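Local coordinates for cellulase (Clostridium cellulovorans, PDB 6UI3), which probably hydrolyses internal beta-1,4 linkages of cellulose and other plant polysaccharides as a broad-specificity GH5_4 endoglucanase, whose glycoside hydrolase family 5 part this chain represents, at residues 47-50 with 51-55; 73-76 with 77-81; 127-130 with 131-135; 256-259 with 260-264; 331-334 with 335-339. One frame throughout, in Å; residues are numbered along the deposited sequence.

Contact 1. Residues 47-50 with 51-55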
loop_
_atom_site.group_PDB
_atom_site.type_symbol
_atom_site.label_atom_id
_atom_site.label_comp_id
_atom_site.label_asym_id
_atom_site.label_seq_id
_atom_site.Cartn_x
_atom_site.Cartn_y
_atom_site.Cartn_z
ATOM N N THR A 47 -17.030 -5.162 -4.089
ATOM C CA THR A 47 -15.972 -5.781 -4.881
ATOM C C THR A 47 -16.337 -7.216 -5.257
ATOM O O THR A 47 -16.959 -7.941 -4.478
ATOM C CB THR A 47 -14.684 -5.780 -4.057
ATOM O OG1 THR A 47 -14.429 -4.456 -3.559
ATOM C CG2 THR A 47 -13.492 -6.192 -4.877
ATOM N N THR A 48 -15.918 -7.639 -6.455
ATOM C CA THR A 48 -16.173 -8.993 -6.945
ATOM C C THR A 48 -14.890 -9.651 -7.435
ATOM O O THR A 48 -13.922 -8.982 -7.816
ATOM C CB THR A 48 -17.179 -9.005 -8.108
ATOM O OG1 THR A 48 -16.579 -8.338 -9.225
ATOM C CG2 THR A 48 -18.474 -8.331 -7.724
ATOM N N LYS A 49 -14.912 -10.983 -7.485
ATOM C CA LYS A 49 -13.777 -11.704 -8.047
ATOM C C LYS A 49 -13.531 -11.310 -9.501
ATOM O O LYS A 49 -12.378 -11.217 -9.936
ATOM C CB LYS A 49 -13.967 -13.218 -7.925
ATOM C CG LYS A 49 -12.734 -13.979 -8.426
ATOM C CD LYS A 49 -12.851 -15.478 -8.185
ATOM C CE LYS A 49 -11.638 -16.223 -8.708
ATOM N NZ LYS A 49 -11.596 -16.270 -10.189
ATOM N N LYS A 50 -14.600 -11.086 -10.273
ATOM C CA LYS A 50 -14.432 -10.721 -11.678
ATOM C C LYS A 50 -13.581 -9.465 -11.839
ATOM O O LYS A 50 -12.850 -9.335 -12.828
ATOM C CB LYS A 50 -15.791 -10.549 -12.356
ATOM C CG LYS A 50 -16.500 -11.862 -12.623
ATOM C CD LYS A 50 -17.807 -11.653 -13.380
ATOM C CE LYS A 50 -18.545 -12.977 -13.571
ATOM N NZ LYS A 50 -19.805 -12.834 -14.361
ATOM N N MET A 51 -13.654 -8.524 -10.898
ATOM C CA MET A 51 -12.780 -7.353 -10.975
ATOM C C MET A 51 -11.314 -7.758 -10.923
ATOM O O MET A 51 -10.487 -7.234 -11.680
ATOM C CB MET A 51 -13.110 -6.385 -9.839
ATOM C CG MET A 51 -14.490 -5.800 -9.946
ATOM S SD MET A 51 -14.954 -4.828 -8.500
ATOM C CE MET A 51 -16.693 -4.554 -8.809
ATOM N N PHE A 52 -10.980 -8.690 -10.028
ATOM C CA PHE A 52 -9.612 -9.175 -9.904
ATOM C C PHE A 52 -9.216 -10.019 -11.107
ATOM O O PHE A 52 -8.077 -9.930 -11.575
ATOM C CB PHE A 52 -9.473 -9.974 -8.605
ATOM C CG PHE A 52 -9.372 -9.122 -7.367
ATOM C CD1 PHE A 52 -10.455 -8.371 -6.920
ATOM C CD2 PHE A 52 -8.196 -9.092 -6.631
ATOM C CE1 PHE A 52 -10.348 -7.591 -5.772
ATOM C CE2 PHE A 52 -8.090 -8.316 -5.483
ATOM C CZ PHE A 52 -9.168 -7.566 -5.057
ATOM N N ASP A 53 -10.141 -10.833 -11.627
ATOM C CA ASP A 53 -9.878 -11.577 -12.854
ATOM C C ASP A 53 -9.462 -10.623 -13.967
ATOM O O ASP A 53 -8.557 -10.918 -14.759
ATOM C CB ASP A 53 -11.152 -12.296 -13.330
ATOM C CG ASP A 53 -11.654 -13.379 -12.391
ATOM O OD1 ASP A 53 -10.955 -13.793 -11.449
ATOM O OD2 ASP A 53 -12.797 -13.830 -12.636
ATOM N N THR A 54 -10.153 -9.485 -14.066
ATOM C CA THR A 54 -9.869 -8.505 -15.108
ATOM C C THR A 54 -8.489 -7.889 -14.915
ATOM O O THR A 54 -7.737 -7.708 -15.878
ATOM C CB THR A 54 -10.974 -7.440 -15.103
ATOM O OG1 THR A 54 -12.246 -8.047 -15.403
ATOM C CG2 THR A 54 -10.704 -6.353 -16.108
ATOM N N LEU A 55 -8.133 -7.573 -13.670
ATOM C CA LEU A 55 -6.800 -7.042 -13.386
ATOM C C LEU A 55 -5.716 -8.054 -13.735
ATOM O O LEU A 55 -4.689 -7.698 -14.326
ATOM C CB LEU A 55 -6.705 -6.655 -11.914
ATOM C CG LEU A 55 -7.559 -5.480 -11.465
ATOM C CD1 LEU A 55 -7.570 -5.398 -9.973
ATOM C CD2 LEU A 55 -7.065 -4.165 -12.061
HETATM O O HOH W 1 -14.410 -15.584 -11.490
#

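Contact 2. Residues 73-76 with 77-81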
loop_
_atom_site.group_PDB
_atom_site.type_symbol
_atom_site.label_atom_id
_atom_site.label_comp_id
_atom_site.label_asym_id
_atom_site.label_seq_id
_atom_site.Cartn_x
_atom_site.Cartn_y
_atom_site.Cartn_z
ATOM N N TYR A 73 -15.543 -2.836 15.522
ATOM C CA TYR A 73 -15.259 -3.416 16.829
ATOM C C TYR A 73 -16.575 -3.741 17.528
ATOM O O TYR A 73 -17.492 -2.919 17.569
ATOM C CB TYR A 73 -14.460 -2.442 17.685
ATOM C CG TYR A 73 -13.069 -2.062 17.179
ATOM C CD1 TYR A 73 -12.306 -2.904 16.377
ATOM C CD2 TYR A 73 -12.510 -0.849 17.554
ATOM C CE1 TYR A 73 -11.024 -2.533 15.969
ATOM C CE2 TYR A 73 -11.248 -0.477 17.140
ATOM C CZ TYR A 73 -10.506 -1.325 16.352
ATOM O OH TYR A 73 -9.237 -1.001 15.920
ATOM N N ILE A 74 -16.648 -4.931 18.126
ATOM C CA ILE A 74 -17.894 -5.412 18.730
ATOM C C ILE A 74 -17.939 -5.234 20.238
ATOM O O ILE A 74 -18.946 -5.589 20.864
ATOM C CB ILE A 74 -18.162 -6.879 18.338
ATOM C CG1 ILE A 74 -17.141 -7.823 18.982
ATOM C CG2 ILE A 74 -18.188 -6.990 16.839
ATOM C CD1 ILE A 74 -17.368 -9.281 18.646
ATOM N N ASP A 75 -16.873 -4.738 20.845
ATOM C CA ASP A 75 -16.795 -4.535 22.280
ATOM C C ASP A 75 -15.897 -3.330 22.501
ATOM O O ASP A 75 -15.596 -2.584 21.562
ATOM C CB ASP A 75 -16.337 -5.832 22.969
ATOM C CG ASP A 75 -14.942 -6.274 22.540
ATOM O OD1 ASP A 75 -14.191 -5.466 21.941
ATOM O OD2 ASP A 75 -14.598 -7.457 22.796
ATOM N N ALA A 76 -15.445 -3.149 23.729
ATOM C CA ALA A 76 -14.622 -2.001 24.071
ATOM C C ALA A 76 -13.134 -2.307 24.028
ATOM O O ALA A 76 -12.328 -1.451 24.420
ATOM C CB ALA A 76 -15.016 -1.483 25.455
ATOM N N ASN A 77 -12.730 -3.491 23.576
ATOM C CA ASN A 77 -11.317 -3.844 23.549
ATOM C C ASN A 77 -10.850 -4.255 22.158
ATOM O O ASN A 77 -10.000 -5.130 22.001
ATOM C CB ASN A 77 -10.955 -4.914 24.575
ATOM C CG ASN A 77 -9.480 -4.889 24.934
ATOM O OD1 ASN A 77 -8.900 -3.818 25.116
ATOM N ND2 ASN A 77 -8.865 -6.059 25.014
ATOM N N TYR A 78 -11.397 -3.610 21.133
ATOM C CA TYR A 78 -10.919 -3.719 19.766
ATOM C C TYR A 78 -11.159 -5.098 19.153
ATOM O O TYR A 78 -10.471 -5.469 18.207
ATOM C CB TYR A 78 -9.443 -3.326 19.624
ATOM C CG TYR A 78 -9.026 -2.122 20.436
ATOM C CD1 TYR A 78 -9.594 -0.868 20.232
ATOM C CD2 TYR A 78 -8.021 -2.231 21.367
ATOM C CE1 TYR A 78 -9.169 0.240 20.965
ATOM C CE2 TYR A 78 -7.600 -1.133 22.111
ATOM C CZ TYR A 78 -8.178 0.091 21.898
ATOM O OH TYR A 78 -7.741 1.183 22.626
ATOM N N THR A 79 -12.136 -5.857 19.643
ATOM C CA THR A 79 -12.446 -7.145 19.025
ATOM C C THR A 79 -13.143 -6.912 17.693
ATOM O O THR A 79 -14.178 -6.250 17.639
ATOM C CB THR A 79 -13.335 -7.978 19.940
ATOM O OG1 THR A 79 -12.684 -8.199 21.190
ATOM C CG2 THR A 79 -13.662 -9.333 19.294
ATOM N N ILE A 80 -12.602 -7.479 16.626
ATOM C CA ILE A 80 -13.135 -7.281 15.285
ATOM C C ILE A 80 -14.304 -8.230 15.039
ATOM O O ILE A 80 -14.223 -9.429 15.316
ATOM C CB ILE A 80 -12.015 -7.482 14.248
ATOM C CG1 ILE A 80 -10.915 -6.423 14.443
ATOM C CG2 ILE A 80 -12.576 -7.463 12.833
ATOM C CD1 ILE A 80 -9.567 -6.791 13.832
ATOM N N ASP A 81 -15.373 -7.701 14.491
ATOM C CA ASP A 81 -16.525 -8.514 14.110
ATOM C C ASP A 81 -16.101 -9.631 13.173
ATOM O O ASP A 81 -15.557 -9.345 12.098
ATOM C CB ASP A 81 -17.510 -7.588 13.395
ATOM C CG ASP A 81 -18.837 -8.246 13.081
ATOM O OD1 ASP A 81 -18.931 -9.486 13.094
ATOM O OD2 ASP A 81 -19.792 -7.498 12.783
HETATM O O HOH W 2 -13.169 -1.417 20.912
HETATM O O HOH W 3 -9.701 -1.265 26.150
#

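Contact 3. Residues 127-130 with 131-135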
loop_
_atom_site.group_PDB
_atom_site.type_symbol
_atom_site.label_atom_id
_atom_site.label_comp_id
_atom_site.label_asym_id
_atom_site.label_seq_id
_atom_site.Cartn_x
_atom_site.Cartn_y
_atom_site.Cartn_z
ATOM N N GLY A 127 -2.821 -1.313 18.150
ATOM C CA GLY A 127 -2.214 -2.000 17.018
ATOM C C GLY A 127 -1.837 -3.434 17.338
ATOM O O GLY A 127 -1.967 -4.328 16.491
ATOM N N THR A 128 -1.360 -3.676 18.561
ATOM C CA THR A 128 -1.014 -5.035 18.974
ATOM C C THR A 128 -2.254 -5.921 18.997
ATOM O O THR A 128 -2.238 -7.048 18.486
ATOM C CB THR A 128 -0.350 -5.019 20.351
ATOM O OG1 THR A 128 0.940 -4.390 20.259
ATOM C CG2 THR A 128 -0.156 -6.419 20.909
ATOM N N ILE A 129 -3.342 -5.433 19.591
ATOM C CA ILE A 129 -4.553 -6.242 19.710
ATOM C C ILE A 129 -5.166 -6.510 18.335
ATOM O O ILE A 129 -5.611 -7.629 18.042
ATOM C CB ILE A 129 -5.533 -5.558 20.681
ATOM C CG1 ILE A 129 -4.954 -5.594 22.097
ATOM C CG2 ILE A 129 -6.909 -6.217 20.617
ATOM C CD1 ILE A 129 -5.656 -4.683 23.070
ATOM N N VAL A 130 -5.175 -5.504 17.462
ATOM C CA VAL A 130 -5.722 -5.659 16.114
ATOM C C VAL A 130 -4.851 -6.592 15.280
ATOM O O VAL A 130 -5.358 -7.537 14.659
ATOM C CB VAL A 130 -5.919 -4.277 15.456
ATOM C CG1 VAL A 130 -6.216 -4.422 13.971
ATOM C CG2 VAL A 130 -7.026 -3.497 16.165
ATOM N N TRP A 131 -3.534 -6.358 15.261
ATOM C CA TRP A 131 -2.658 -7.221 14.477
ATOM C C TRP A 131 -2.634 -8.652 14.993
ATOM O O TRP A 131 -2.494 -9.581 14.191
ATOM C CB TRP A 131 -1.236 -6.649 14.348
ATOM C CG TRP A 131 -1.157 -5.758 13.150
ATOM C CD1 TRP A 131 -0.957 -4.401 13.120
ATOM C CD2 TRP A 131 -1.342 -6.172 11.795
ATOM N NE1 TRP A 131 -0.989 -3.953 11.810
ATOM C CE2 TRP A 131 -1.247 -5.018 10.985
ATOM C CE3 TRP A 131 -1.585 -7.410 11.187
ATOM C CZ2 TRP A 131 -1.400 -5.071 9.592
ATOM C CZ3 TRP A 131 -1.746 -7.461 9.805
ATOM C CH2 TRP A 131 -1.652 -6.296 9.024
ATOM N N THR A 132 -2.765 -8.867 16.304
ATOM C CA THR A 132 -2.838 -10.240 16.802
ATOM C C THR A 132 -4.035 -10.954 16.194
ATOM O O THR A 132 -3.935 -12.112 15.779
ATOM C CB THR A 132 -2.910 -10.248 18.331
ATOM O OG1 THR A 132 -1.699 -9.694 18.873
ATOM C CG2 THR A 132 -3.040 -11.658 18.874
ATOM N N GLN A 133 -5.178 -10.261 16.106
ATOM C CA GLN A 133 -6.367 -10.859 15.499
ATOM C C GLN A 133 -6.202 -11.111 14.003
ATOM O O GLN A 133 -6.575 -12.177 13.504
ATOM C CB GLN A 133 -7.577 -9.958 15.728
ATOM C CG GLN A 133 -8.039 -9.904 17.163
ATOM C CD GLN A 133 -9.123 -8.872 17.338
ATOM O OE1 GLN A 133 -10.289 -9.159 17.088
ATOM N NE2 GLN A 133 -8.746 -7.667 17.725
ATOM N N ILE A 134 -5.711 -10.123 13.257
ATOM C CA ILE A 134 -5.534 -10.310 11.815
ATOM C C ILE A 134 -4.554 -11.448 11.562
ATOM O O ILE A 134 -4.811 -12.360 10.767
ATOM C CB ILE A 134 -5.063 -9.011 11.125
ATOM C CG1 ILE A 134 -6.055 -7.868 11.339
ATOM C CG2 ILE A 134 -4.840 -9.258 9.618
ATOM C CD1 ILE A 134 -5.513 -6.517 10.948
ATOM N N ALA A 135 -3.404 -11.389 12.225
ATOM C CA ALA A 135 -2.380 -12.410 12.049
ATOM C C ALA A 135 -2.919 -13.789 12.408
ATOM O O ALA A 135 -2.719 -14.759 11.666
ATOM C CB ALA A 135 -1.146 -12.040 12.874
#

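Contact 4. Residues 256-259 with 260-264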
loop_
_atom_site.group_PDB
_atom_site.type_symbol
_atom_site.label_atom_id
_atom_site.label_comp_id
_atom_site.label_asym_id
_atom_site.label_seq_id
_atom_site.Cartn_x
_atom_site.Cartn_y
_atom_site.Cartn_z
ATOM N N LEU A 256 16.402 6.391 -2.077
ATOM C CA LEU A 256 15.812 5.222 -1.427
ATOM C C LEU A 256 16.698 4.002 -1.634
ATOM O O LEU A 256 16.838 3.156 -0.740
ATOM C CB LEU A 256 14.412 4.966 -1.987
ATOM C CG LEU A 256 13.345 5.991 -1.592
ATOM C CD1 LEU A 256 12.087 5.776 -2.407
ATOM C CD2 LEU A 256 13.010 5.961 -0.092
ATOM N N ASN A 257 17.288 3.889 -2.825
ATOM C CA ASN A 257 18.215 2.804 -3.110
ATOM C C ASN A 257 19.426 2.871 -2.186
ATOM O O ASN A 257 19.863 1.848 -1.644
ATOM C CB ASN A 257 18.625 2.882 -4.581
ATOM C CG ASN A 257 19.493 1.727 -4.998
ATOM O OD1 ASN A 257 19.072 0.569 -4.896
ATOM N ND2 ASN A 257 20.692 2.023 -5.491
ATOM N N ASN A 258 19.990 4.070 -1.986
ATOM C CA ASN A 258 21.148 4.214 -1.107
ATOM C C ASN A 258 20.798 3.872 0.335
ATOM O O ASN A 258 21.584 3.231 1.037
ATOM C CB ASN A 258 21.683 5.652 -1.133
ATOM C CG ASN A 258 22.500 5.972 -2.359
ATOM O OD1 ASN A 258 22.970 5.082 -3.053
ATOM N ND2 ASN A 258 22.666 7.257 -2.631
ATOM N N THR A 259 19.635 4.316 0.807
ATOM C CA THR A 259 19.334 4.172 2.224
ATOM C C THR A 259 18.940 2.747 2.574
ATOM O O THR A 259 19.375 2.220 3.596
ATOM C CB THR A 259 18.187 5.104 2.615
ATOM O OG1 THR A 259 18.553 6.470 2.366
ATOM C CG2 THR A 259 17.826 4.942 4.065
ATOM N N PHE A 260 18.116 2.111 1.743
ATOM C CA PHE A 260 17.518 0.818 2.060
ATOM C C PHE A 260 18.026 -0.311 1.170
ATOM O O PHE A 260 18.605 -1.289 1.669
ATOM C CB PHE A 260 15.989 0.919 1.962
ATOM C CG PHE A 260 15.378 1.940 2.887
ATOM C CD1 PHE A 260 15.498 1.798 4.252
ATOM C CD2 PHE A 260 14.651 3.016 2.392
ATOM C CE1 PHE A 260 14.936 2.710 5.112
ATOM C CE2 PHE A 260 14.073 3.928 3.257
ATOM C CZ PHE A 260 14.219 3.777 4.607
ATOM N N VAL A 261 17.835 -0.200 -0.148
ATOM C CA VAL A 261 18.025 -1.362 -1.025
ATOM C C VAL A 261 19.474 -1.826 -1.018
ATOM O O VAL A 261 19.759 -3.030 -0.924
ATOM C CB VAL A 261 17.527 -1.060 -2.454
ATOM C CG1 VAL A 261 17.726 -2.285 -3.371
ATOM C CG2 VAL A 261 16.060 -0.666 -2.443
ATOM N N LYS A 262 20.418 -0.889 -1.098
ATOM C CA LYS A 262 21.836 -1.236 -1.077
ATOM C C LYS A 262 22.259 -1.827 0.256
ATOM O O LYS A 262 23.311 -2.470 0.335
ATOM C CB LYS A 262 22.689 -0.004 -1.419
ATOM C CG LYS A 262 22.693 0.289 -2.904
ATOM C CD LYS A 262 23.325 1.632 -3.277
ATOM C CE LYS A 262 24.686 1.840 -2.698
ATOM N NZ LYS A 262 25.272 3.100 -3.280
ATOM N N LYS A 263 21.481 -1.613 1.308
ATOM C CA LYS A 263 21.740 -2.214 2.610
ATOM C C LYS A 263 20.968 -3.514 2.805
ATOM O O LYS A 263 20.906 -4.027 3.932
ATOM C CB LYS A 263 21.443 -1.207 3.726
ATOM C CG LYS A 263 22.249 0.098 3.569
ATOM C CD LYS A 263 22.124 1.011 4.781
ATOM C CE LYS A 263 22.428 2.476 4.444
ATOM N NZ LYS A 263 21.438 3.427 5.080
ATOM N N GLY A 264 20.388 -4.052 1.731
ATOM C CA GLY A 264 19.705 -5.330 1.779
ATOM C C GLY A 264 18.269 -5.290 2.229
ATOM O O GLY A 264 17.717 -6.344 2.554
#

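Contact 5. Residues 331-334 with 335-339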
loop_
_atom_site.group_PDB
_atom_site.type_symbol
_atom_site.label_atom_id
_atom_site.label_comp_id
_atom_site.label_asym_id
_atom_site.label_seq_id
_atom_site.Cartn_x
_atom_site.Cartn_y
_atom_site.Cartn_z
ATOM N N LEU A 331 -2.208 3.630 -19.950
ATOM C CA LEU A 331 -1.526 3.755 -18.671
ATOM C C LEU A 331 -1.130 2.393 -18.128
ATOM O O LEU A 331 -0.079 2.254 -17.489
ATOM C CB LEU A 331 -2.410 4.508 -17.668
ATOM C CG LEU A 331 -2.660 5.961 -18.048
ATOM C CD1 LEU A 331 -3.533 6.663 -17.017
ATOM C CD2 LEU A 331 -1.367 6.748 -18.259
ATOM N N VAL A 332 -1.968 1.380 -18.339
ATOM C CA VAL A 332 -1.574 0.023 -17.989
ATOM C C VAL A 332 -0.383 -0.396 -18.836
ATOM O O VAL A 332 0.592 -0.982 -18.342
ATOM C CB VAL A 332 -2.764 -0.944 -18.161
ATOM C CG1 VAL A 332 -2.343 -2.360 -17.836
ATOM C CG2 VAL A 332 -3.959 -0.503 -17.310
ATOM N N GLN A 333 -0.429 -0.092 -20.135
ATOM C CA GLN A 333 0.681 -0.446 -21.006
ATOM C C GLN A 333 1.955 0.288 -20.603
ATOM O O GLN A 333 3.052 -0.264 -20.729
ATOM C CB GLN A 333 0.318 -0.163 -22.466
ATOM C CG GLN A 333 1.330 -0.716 -23.459
ATOM C CD GLN A 333 1.456 -2.221 -23.375
ATOM O OE1 GLN A 333 0.456 -2.931 -23.378
ATOM N NE2 GLN A 333 2.679 -2.709 -23.267
ATOM N N ALA A 334 1.835 1.527 -20.121
ATOM C CA ALA A 334 3.009 2.273 -19.670
ATOM C C ALA A 334 3.664 1.601 -18.474
ATOM O O ALA A 334 4.899 1.583 -18.365
ATOM C CB ALA A 334 2.623 3.716 -19.327
ATOM N N MET A 335 2.858 1.058 -17.553
ATOM C CA MET A 335 3.421 0.306 -16.439
ATOM C C MET A 335 4.169 -0.916 -16.941
ATOM O O MET A 335 5.290 -1.194 -16.496
ATOM C CB MET A 335 2.311 -0.110 -15.467
ATOM C CG MET A 335 1.619 1.054 -14.762
ATOM S SD MET A 335 0.377 0.618 -13.515
ATOM C CE MET A 335 -0.759 1.961 -13.726
ATOM N N LYS A 336 3.575 -1.648 -17.886
ATOM C CA LYS A 336 4.244 -2.813 -18.447
ATOM C C LYS A 336 5.528 -2.418 -19.149
ATOM O O LYS A 336 6.559 -3.091 -19.013
ATOM C CB LYS A 336 3.331 -3.528 -19.442
ATOM C CG LYS A 336 2.161 -4.184 -18.801
ATOM C CD LYS A 336 1.276 -4.757 -19.876
ATOM C CE LYS A 336 0.114 -5.469 -19.270
ATOM N NZ LYS A 336 -0.797 -5.965 -20.336
ATOM N N ASP A 337 5.488 -1.331 -19.918
ATOM C CA ASP A 337 6.669 -0.922 -20.659
ATOM C C ASP A 337 7.770 -0.454 -19.718
ATOM O O ASP A 337 8.954 -0.664 -20.002
ATOM C CB ASP A 337 6.318 0.192 -21.649
ATOM C CG ASP A 337 5.448 -0.282 -22.801
ATOM O OD1 ASP A 337 5.290 -1.503 -23.012
ATOM O OD2 ASP A 337 4.918 0.593 -23.519
ATOM N N GLY A 338 7.409 0.158 -18.590
ATOM C CA GLY A 338 8.417 0.553 -17.625
ATOM C C GLY A 338 9.006 -0.624 -16.880
ATOM O O GLY A 338 10.192 -0.619 -16.541
ATOM N N PHE A 339 8.183 -1.645 -16.614
ATOM C CA PHE A 339 8.621 -2.809 -15.857
ATOM C C PHE A 339 9.488 -3.749 -16.688
ATOM O O PHE A 339 10.475 -4.284 -16.189
ATOM C CB PHE A 339 7.403 -3.565 -15.314
ATOM C CG PHE A 339 7.771 -4.750 -14.489
ATOM C CD1 PHE A 339 8.225 -4.591 -13.191
ATOM C CD2 PHE A 339 7.723 -6.030 -15.014
ATOM C CE1 PHE A 339 8.582 -5.658 -12.430
ATOM C CE2 PHE A 339 8.096 -7.128 -14.246
ATOM C CZ PHE A 339 8.554 -6.938 -12.955
HETATM O O HOH W 4 -1.265 -3.245 -21.594
#

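Contact 1. Residues 47-50 with 51-55
In one of its two conformers, the Phe52 ring meets Thr47 and Thr48, just before the helix, with its edge. The methyl CG2 of Thr47 lies in the ring plane, 3.6 Å from Phe52 CE1, and the carbonyl oxygen Thr48 O comes equally close, 3.6 Å from Phe52 CD1. The same side chain also packs on Val91 and Ala95 of helix 82-96. The second flat group, the carboxylate of Asp53, offers the syn lone pair of OD1 to Lys49 NZ at 2.9 Å, making a salt bridge one helical turn long. Lys49 is straight as far as CE and then bends at its last torsion (chi4 -72°), which swings NZ round to the syn side of Asp53 OD1. A water that accepts from Lys49 NZ donates to Asp53 OD2 at 2.6 Å and closes a second route between the two charges; OD1 also receives Asn98 ND2. All this takes place at the start of helix 49-58, the helix of the beta-alpha-beta unit formed with strands 25-29 and 62-65 of the barrel. Thr48 is the N-cap, and with Met51 it forms a capping box in which both side-chain bonds are weak. Thr48 OG1 sits between its own backbone N and carbonyl carbon (chi1 66°) and accepts from Met51 N at 3.4 Å. In return Met51 SD takes the Thr48 N-H at 3.6 Å, fairly straight at 158°. The methionine lies crosswise to the threonine, and Met51 CG lies 3.4 Å from Thr48 OG1, while Thr47 turns its own hydroxyl to Glu39 OE2.

Contact 2. Residues 73-76 with 77-81
Asn77 opens the return arm of a tight surface loop that leads from strand 62-65 to helix 82-96, and its backbone N donates to Asp75 OD1 at 3.0 Å, which makes an Asx turn. This N-H comes down on the carboxylate from well above its plane. At Tyr78 the backbone takes a positive phi (68°) and passes over Tyr73: Tyr78 CA stands 3.7 Å from the centroid of the Tyr73 ring, almost on the ring normal, a CH-pi contact. The Tyr78 ring itself is displaced to one side and turns its edge to the same partner in an offset edge-to-face pair, with planes at 67° and Tyr78 CD1 3.5 Å from Tyr73 CE2. The hydroxyl of Tyr73 reaches past them to Glu126 OE2. A water bridges Tyr78 N to Asp75 O. Thr79 then takes both oxygens of Asp75. Thr79 N donates to Asp75 OD1 at 3.1 Å, from the face opposite to Asn77 N, and Thr79 OG1 donates to Asp75 OD2 at 2.6 Å. Asp75 CG lies between its own backbone N and carbonyl carbon (chi1 62°), which turns the carboxylate to these donors. With three of them on it, the group is held in place within the loop and ties its two arms together. Thr79 O accepts from Ile74 N at 2.8 Å, next to the single beta bridge that pairs Tyr73 with Ile80. Ile80 adds its CG1 at the edge of the Tyr73 ring. Asp81 caps the following helix through Ala83 N, while Ile74 CG2 rests 3.5 Å from Asp81 CA.

Contact 3. Residues 127-130 with 131-135
Side chains one turn apart meet here along helix 120-137, which lies between strands 101-105 and 145-148 in a beta-alpha-beta unit of the eight-stranded barrel. Thr128 and Thr132 lie side by side on the flank that touches Val179 of helix 163-182. Thr132 OG1 donates to Thr128 O at 2.7 Å while Thr132 N approaches the same oxygen from the opposite face at 2.9 Å. The hydroxyl lies beside its own backbone N (chi1 -64°), which lets both donors reach one carbonyl. Gln133 repeats this on Ile129. Gln133 NE2 drops onto Ile129 O from above the carbonyl plane, 3.2 Å away at a C=O...N angle of 113°, with the oxygen lying in the amide plane, and the backbone N comes from the other side. That amide also bonds to the 77-81 loop, NE2 to Tyr78 O and OE1 to Ile80 N. On the inner side Trp131 sends its NE1 to Thr149 O and packs against Phe147 of strand 145-148. Its CB touches Gly127 O, the acceptor of its own backbone bond. Ile134 runs alongside Val130, and Ile134 CD1 does double duty: 3.7 Å from Val130 CG1, and 4.0 Å above one face of the Trp131 ring, off toward the rim.

Contact 4. Residues 256-259 with 260-264
At the Schellman motif that closes helix 243-261, Lys262 and Lys263 fold back onto Asn258 and Thr259. Lys263 NZ donates to Thr259 O at 2.8 Å, in the carbonyl plane and on a lone pair. Lys262 bends at its third torsion (chi3 52°), which brings Lys262 NZ over the amide of Asn258, 3.0 Å from Asn258 OD1 and above the carbonyl plane rather than on a lone pair. The aliphatic part of Lys262 passes Asn257 at about a right angle, with Lys262 CD 3.5 Å from Asn257 ND2. Here the helix widens into a pi-type turn: Lys262 N bonds to Asn257 O, five residues back, at 2.8 Å. Gly264, with its positive phi, then turns the chain away; Gly264 N bonds to Val261 O and Ile265 N to Phe260 O, the two bonds of the motif. On the buried side Phe260 faces the barrel, touching Val219 and Val267 of two strands. Thr259 CG2 sits squarely over one face of the Phe260 ring, 3.7 Å from the centroid, while the threonine hydroxyl goes back to Met255 O. Leu256 CD2 meets the ring at CE2, and Asn257 OD1 lies 3.3 Å from Val261 CB.

Contact 5. Residues 331-334 with 335-339
Regular i to i+4 backbone bonds run through helix 329-339, as in Met335 N to Leu331 O, Lys336 N to Val332 O and Gly338 N to Ala334 O. On the exposed flank Gln333 works in two directions. Its CG is anti to the backbone N (chi1 -170°) and the chain then bends at CG (chi2 61°), which lays the amide along the helix toward the next turn. From there Gln333 NE2 donates to Asp337 OD1 at 2.9 Å. The oxygen lies in the amide plane, but NE2 stands above the carboxylate plane, the two planes being 50° apart. The other end of the same amide faces Lys336: a water donates to Gln333 OE1 at a rather short 2.5 Å and accepts from Lys336 NZ at 3.0 Å. Lys336 is fully extended and crosses the glutamine at about a right angle, and its NZ also makes a weak bond to Ala58 O, at the end of helix 49-58. Toward the interior, Met335 CG passes 3.4 Å from Leu331 O. Both Met335 and Leu331 pack on Leu318, while Met335 also reaches Ile25 and Thr287. The apolar side of this last helix thus packs against strand 25-29 and helix 280-296 on the outside of the barrel. The Asp337 carboxylate, close to the Lys288 side chain as well, probably keeps its negative charge. Its bond from NE2 is probably what chiefly fixes which way round the amide of Gln333 sits, and the water at OE1 is consistent with that.

How the contacts relate
Four of the five contacts lie on helices packed around the TIM barrel, and contact 2 lies in a loop between a strand and a helix. Contacts 2 and 3 touch, with centres 11 Å apart: Gln133 NE2 reaches Tyr78 O at 2.8 Å and Gln133 OE1 reaches Ile80 N at 2.9 Å, so one amide ties the loop to helix 120-137. Contacts 1 and 5 come within about 7 Å at their nearest atoms, and Phe326 touches both, through Thr54 and Val332. Contact 4 is on the other side of the chain's centre from contacts 1 and 2. Ethanediol molecules, probably from crystallisation, lie about 4 Å from the side chain of Thr132 and about 6 Å from that of Asp53.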